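Local coordinates for protein OR486 (Synthetic construct, PDB 4R80) that has no known natural function, being a de novo designed beta-sheet protein built to adopt the cystatin fold, at residues 48-60 / 65-77. Residues are numbered along the deposited sequence; the frame is centred on the assembly and turned at random.
Sequences ENGKKTNITVEVE and TFTVKRITETVGS
Asn54, Thr56 and Glu60 each exchange a pair of backbone hydrogen bonds with Thr74, Thr72 and Thr67, tying strand 51-62 antiparallel to strand 65-76. Between Thr56 and Glu60 the pattern slips by one residue: Glu58 N donates to Arg70 O (2.7 Å), while Glu58 O accepts from Lys69 N (2.8 Å), almost straight on at a C=O...N angle of 176°. One water donates to Thr56 O and is also hydrogen-bonded to Thr72 OG1, bridging that pair.

On the face bearing Glu58, its extended side chain lies alongside Arg70. OE1 sits at the edge of the guanidinium but rests closest on CD of Arg70 (3.2 Å); with NE of Arg70 3.8 Å from OE1 of Glu58, the salt bridge is long.

The other face, turned toward helix 4-22, is apolar at its centre. The side chains of Val57 and Val68 cross at about a right angle, with CG2 of Val57, anti to its own backbone N, 3.7 Å from CG1 of Val68, and Val59 CG1 meets the edge of the Phe66 ring. Farther along, Ile55 CG1 packs against the aliphatic CG of Glu73 (3.5 Å), and Thr53 CG2 touches both methyls of Val75, 3.6 Å from each, the two side chains lying side by side. Ile55 and Val57 continue onto Ile19 and Ala15 of the helix.

The whole is a long, twisted beta hairpin with a classic beta bulge at Glu58, Lys69 and Arg70, forming the last two strands of the helix-backed antiparallel sheet of the cystatin fold.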
loop_
_atom_site.group_PDB
_atom_site.type_symbol
_atom_site.label_atom_id
_atom_site.label_comp_id
_atom_site.label_asym_id
_atom_site.label_seq_id
_atom_site.Cartn_x
_atom_site.Cartn_y
_atom_site.Cartn_z
ATOM N N GLU A 48 8.192 -14.400 0.029
ATOM C CA GLU A 48 7.660 -15.748 -0.114
ATOM C C GLU A 48 8.363 -16.494 -1.245
ATOM O O GLU A 48 8.756 -15.890 -2.245
ATOM C CB GLU A 48 6.150 -15.732 -0.364
ATOM C CG GLU A 48 5.739 -15.027 -1.645
ATOM C CD GLU A 48 4.233 -14.959 -1.815
ATOM O OE1 GLU A 48 3.513 -15.526 -0.969
ATOM O OE2 GLU A 48 3.771 -14.333 -2.793
ATOM N N ASN A 49 8.526 -17.801 -1.069
ATOM C CA ASN A 49 9.097 -18.679 -2.092
ATOM C C ASN A 49 10.469 -18.223 -2.582
ATOM O O ASN A 49 10.754 -18.247 -3.779
ATOM C CB ASN A 49 8.139 -18.794 -3.283
ATOM C CG ASN A 49 6.722 -19.102 -2.860
ATOM O OD1 ASN A 49 6.366 -18.985 -1.686
ATOM N ND2 ASN A 49 5.884 -19.489 -3.816
ATOM N N GLY A 50 11.315 -17.812 -1.642
ATOM C CA GLY A 50 12.667 -17.388 -1.955
ATOM C C GLY A 50 12.752 -16.123 -2.786
ATOM O O GLY A 50 13.767 -15.872 -3.437
ATOM N N LYS A 51 11.690 -15.324 -2.773
ATOM C CA LYS A 51 11.682 -14.056 -3.496
ATOM C C LYS A 51 11.289 -12.884 -2.599
ATOM O O LYS A 51 10.535 -13.046 -1.641
ATOM C CB LYS A 51 10.772 -14.126 -4.726
ATOM C CG LYS A 51 11.245 -15.106 -5.789
ATOM C CD LYS A 51 10.339 -15.090 -7.010
ATOM C CE LYS A 51 10.894 -15.978 -8.114
ATOM N NZ LYS A 51 10.006 -16.007 -9.308
ATOM N N LYS A 52 11.809 -11.705 -2.924
ATOM C CA LYS A 52 11.503 -10.492 -2.178
ATOM C C LYS A 52 10.969 -9.413 -3.112
ATOM O O LYS A 52 11.676 -8.944 -4.004
ATOM C CB LYS A 52 12.760 -9.997 -1.458
ATOM C CG LYS A 52 12.623 -8.641 -0.787
ATOM C CD LYS A 52 13.928 -8.240 -0.117
ATOM C CE LYS A 52 14.024 -6.734 0.056
ATOM N NZ LYS A 52 14.107 -6.039 -1.258
ATOM N N THR A 53 9.716 -9.027 -2.904
ATOM C CA THR A 53 9.054 -8.057 -3.772
ATOM C C THR A 53 8.717 -6.766 -3.034
ATOM O O THR A 53 7.956 -6.775 -2.067
ATOM C CB THR A 53 7.774 -8.633 -4.407
ATOM O OG1 THR A 53 6.851 -8.999 -3.379
ATOM C CG2 THR A 53 8.097 -9.858 -5.240
ATOM N N ASN A 54 9.289 -5.659 -3.494
ATOM C CA ASN A 54 8.990 -4.349 -2.933
ATOM C C ASN A 54 7.822 -3.708 -3.668
ATOM O O ASN A 54 7.849 -3.569 -4.890
ATOM C CB ASN A 54 10.217 -3.440 -3.008
ATOM C CG ASN A 54 11.352 -3.919 -2.126
ATOM O OD1 ASN A 54 11.132 -4.619 -1.137
ATOM N ND2 ASN A 54 12.575 -3.546 -2.481
ATOM N N ILE A 55 6.795 -3.319 -2.921
ATOM C CA ILE A 55 5.591 -2.764 -3.525
ATOM C C ILE A 55 5.310 -1.342 -3.057
ATOM O O ILE A 55 5.312 -1.059 -1.859
ATOM C CB ILE A 55 4.359 -3.630 -3.197
ATOM C CG1 ILE A 55 4.642 -5.103 -3.503
ATOM C CG2 ILE A 55 3.136 -3.129 -3.951
ATOM C CD1 ILE A 55 3.450 -6.009 -3.303
ATOM N N THR A 56 5.086 -0.449 -4.015
ATOM C CA THR A 56 4.665 0.913 -3.720
ATOM C C THR A 56 3.287 1.178 -4.317
ATOM O O THR A 56 3.109 1.114 -5.532
ATOM C CB THR A 56 5.662 1.944 -4.275
ATOM O OG1 THR A 56 6.943 1.757 -3.660
ATOM C CG2 THR A 56 5.174 3.358 -4.000
ATOM N N VAL A 57 2.313 1.460 -3.460
ATOM C CA VAL A 57 0.961 1.775 -3.914
ATOM C C VAL A 57 0.555 3.205 -3.566
ATOM O O VAL A 57 0.628 3.623 -2.410
ATOM C CB VAL A 57 -0.070 0.783 -3.357
ATOM C CG1 VAL A 57 0.214 0.521 -1.915
ATOM C CG2 VAL A 57 -1.484 1.314 -3.541
ATOM N N GLU A 58 0.146 3.957 -4.582
ATOM C CA GLU A 58 -0.339 5.319 -4.395
ATOM C C GLU A 58 -1.849 5.370 -4.169
ATOM O O GLU A 58 -2.630 5.011 -5.050
ATOM C CB GLU A 58 0.052 6.194 -5.584
ATOM C CG GLU A 58 1.547 6.299 -5.793
ATOM C CD GLU A 58 1.906 7.175 -6.973
ATOM O OE1 GLU A 58 0.980 7.671 -7.650
ATOM O OE2 GLU A 58 3.114 7.367 -7.225
ATOM N N VAL A 59 -2.252 5.808 -2.980
ATOM C CA VAL A 59 -3.665 5.934 -2.642
ATOM C C VAL A 59 -4.081 7.398 -2.705
ATOM O O VAL A 59 -3.396 8.274 -2.176
ATOM C CB VAL A 59 -3.954 5.387 -1.232
ATOM C CG1 VAL A 59 -5.442 5.451 -0.929
ATOM C CG2 VAL A 59 -3.434 3.959 -1.100
ATOM N N GLU A 60 -5.207 7.664 -3.372
ATOM C CA GLU A 60 -5.703 9.028 -3.513
ATOM C C GLU A 60 -6.989 9.284 -2.730
ATOM O O GLU A 60 -7.932 8.496 -2.785
ATOM C CB GLU A 60 -5.910 9.370 -4.989
ATOM C CG GLU A 60 -6.373 10.798 -5.237
ATOM C CD GLU A 60 -5.349 11.839 -4.808
ATOM O OE1 GLU A 60 -4.139 11.527 -4.796
ATOM O OE2 GLU A 60 -5.755 12.975 -4.484
ATOM N N THR A 65 -13.278 9.377 -0.123
ATOM C CA THR A 65 -13.002 8.029 -0.600
ATOM C C THR A 65 -11.507 7.862 -0.833
ATOM O O THR A 65 -10.848 8.764 -1.352
ATOM C CB THR A 65 -13.762 7.713 -1.900
ATOM O OG1 THR A 65 -13.662 8.824 -2.799
ATOM C CG2 THR A 65 -15.229 7.437 -1.604
ATOM N N PHE A 66 -10.975 6.711 -0.443
ATOM C CA PHE A 66 -9.565 6.416 -0.657
ATOM C C PHE A 66 -9.398 5.346 -1.726
ATOM O O PHE A 66 -9.702 4.174 -1.504
ATOM C CB PHE A 66 -8.904 5.983 0.651
ATOM C CG PHE A 66 -8.671 7.114 1.613
ATOM C CD1 PHE A 66 -9.655 7.489 2.512
ATOM C CD2 PHE A 66 -7.471 7.805 1.612
ATOM C CE1 PHE A 66 -9.446 8.532 3.396
ATOM C CE2 PHE A 66 -7.255 8.847 2.493
ATOM C CZ PHE A 66 -8.243 9.211 3.386
ATOM N N THR A 67 -8.911 5.763 -2.890
ATOM C CA THR A 67 -8.823 4.882 -4.045
ATOM C C THR A 67 -7.377 4.685 -4.488
ATOM O O THR A 67 -6.608 5.642 -4.579
ATOM C CB THR A 67 -9.641 5.436 -5.230
ATOM O OG1 THR A 67 -10.959 5.784 -4.785
ATOM C CG2 THR A 67 -9.741 4.405 -6.346
ATOM N N VAL A 68 -7.015 3.436 -4.755
ATOM C CA VAL A 68 -5.707 3.118 -5.307
ATOM C C VAL A 68 -5.629 3.662 -6.728
ATOM O O VAL A 68 -6.560 3.490 -7.510
ATOM C CB VAL A 68 -5.474 1.596 -5.331
ATOM C CG1 VAL A 68 -4.185 1.258 -6.067
ATOM C CG2 VAL A 68 -5.447 1.043 -3.913
ATOM N N LYS A 69 -4.527 4.332 -7.057
ATOM C CA LYS A 69 -4.368 4.921 -8.383
ATOM C C LYS A 69 -3.148 4.371 -9.118
ATOM O O LYS A 69 -3.147 4.284 -10.346
ATOM C CB LYS A 69 -4.297 6.451 -8.296
ATOM C CG LYS A 69 -5.644 7.124 -8.063
ATOM C CD LYS A 69 -6.478 7.177 -9.337
ATOM C CE LYS A 69 -6.128 8.395 -10.183
ATOM N NZ LYS A 69 -6.955 8.481 -11.422
ATOM N N ARG A 70 -2.120 3.989 -8.366
ATOM C CA ARG A 70 -0.894 3.459 -8.962
ATOM C C ARG A 70 -0.247 2.377 -8.094
ATOM O O ARG A 70 -0.137 2.525 -6.877
ATOM C CB ARG A 70 0.106 4.586 -9.247
ATOM C CG ARG A 70 -0.262 5.471 -10.436
ATOM C CD ARG A 70 0.766 6.565 -10.661
ATOM N NE ARG A 70 2.091 6.018 -10.933
ATOM C CZ ARG A 70 2.609 5.882 -12.151
ATOM N NH1 ARG A 70 1.913 6.258 -13.215
ATOM N NH2 ARG A 70 3.824 5.373 -12.300
ATOM N N ILE A 71 0.176 1.289 -8.733
ATOM C CA ILE A 71 0.852 0.192 -8.044
ATOM C C ILE A 71 2.156 -0.168 -8.745
ATOM O O ILE A 71 2.165 -0.457 -9.942
ATOM C CB ILE A 71 -0.031 -1.070 -7.990
ATOM C CG1 ILE A 71 -1.372 -0.765 -7.321
ATOM C CG2 ILE A 71 0.688 -2.195 -7.261
ATOM C CD1 ILE A 71 -2.312 -1.945 -7.288
ATOM N N THR A 72 3.257 -0.153 -8.000
ATOM C CA THR A 72 4.559 -0.496 -8.565
ATOM C C THR A 72 5.236 -1.650 -7.825
ATOM O O THR A 72 5.500 -1.561 -6.625
ATOM C CB THR A 72 5.505 0.720 -8.574
ATOM O OG1 THR A 72 4.918 1.781 -9.339
ATOM C CG2 THR A 72 6.849 0.348 -9.182
ATOM N N GLU A 73 5.509 -2.732 -8.548
ATOM C CA GLU A 73 6.164 -3.906 -7.973
ATOM C C GLU A 73 7.527 -4.191 -8.595
ATOM O O GLU A 73 7.716 -4.060 -9.799
ATOM C CB GLU A 73 5.278 -5.151 -8.068
ATOM C CG GLU A 73 4.197 -5.228 -7.009
ATOM C CD GLU A 73 3.400 -6.515 -7.084
ATOM O OE1 GLU A 73 2.164 -6.445 -7.241
ATOM O OE2 GLU A 73 4.011 -7.600 -6.962
ATOM N N THR A 74 8.476 -4.585 -7.750
ATOM C CA THR A 74 9.804 -4.984 -8.194
ATOM C C THR A 74 10.211 -6.273 -7.492
ATOM O O THR A 74 10.225 -6.339 -6.262
ATOM C CB THR A 74 10.854 -3.898 -7.912
ATOM O OG1 THR A 74 10.816 -3.544 -6.523
ATOM C CG2 THR A 74 10.584 -2.665 -8.752
ATOM N N VAL A 75 10.541 -7.292 -8.275
ATOM C CA VAL A 75 10.883 -8.595 -7.721
ATOM C C VAL A 75 12.387 -8.822 -7.764
ATOM O O VAL A 75 13.024 -8.633 -8.799
ATOM C CB VAL A 75 10.207 -9.722 -8.523
ATOM C CG1 VAL A 75 10.354 -11.054 -7.802
ATOM C CG2 VAL A 75 8.741 -9.395 -8.771
ATOM N N GLY A 76 12.948 -9.231 -6.631
ATOM C CA GLY A 76 14.377 -9.464 -6.527
ATOM C C GLY A 76 14.710 -10.837 -5.978
ATOM O O GLY A 76 13.841 -11.708 -5.898
ATOM N N SER A 77 15.971 -11.019 -5.595
ATOM C CA SER A 77 16.467 -12.287 -5.060
ATOM C C SER A 77 16.238 -13.452 -6.021
ATOM O O SER A 77 17.006 -14.414 -6.039
ATOM C CB SER A 77 15.847 -12.585 -3.690
ATOM O OG SER A 77 16.227 -11.609 -2.738
HETATM O O HOH W 1 3.233 3.021 -7.265
HETATM O O HOH W 2 -11.078 8.304 -4.068
#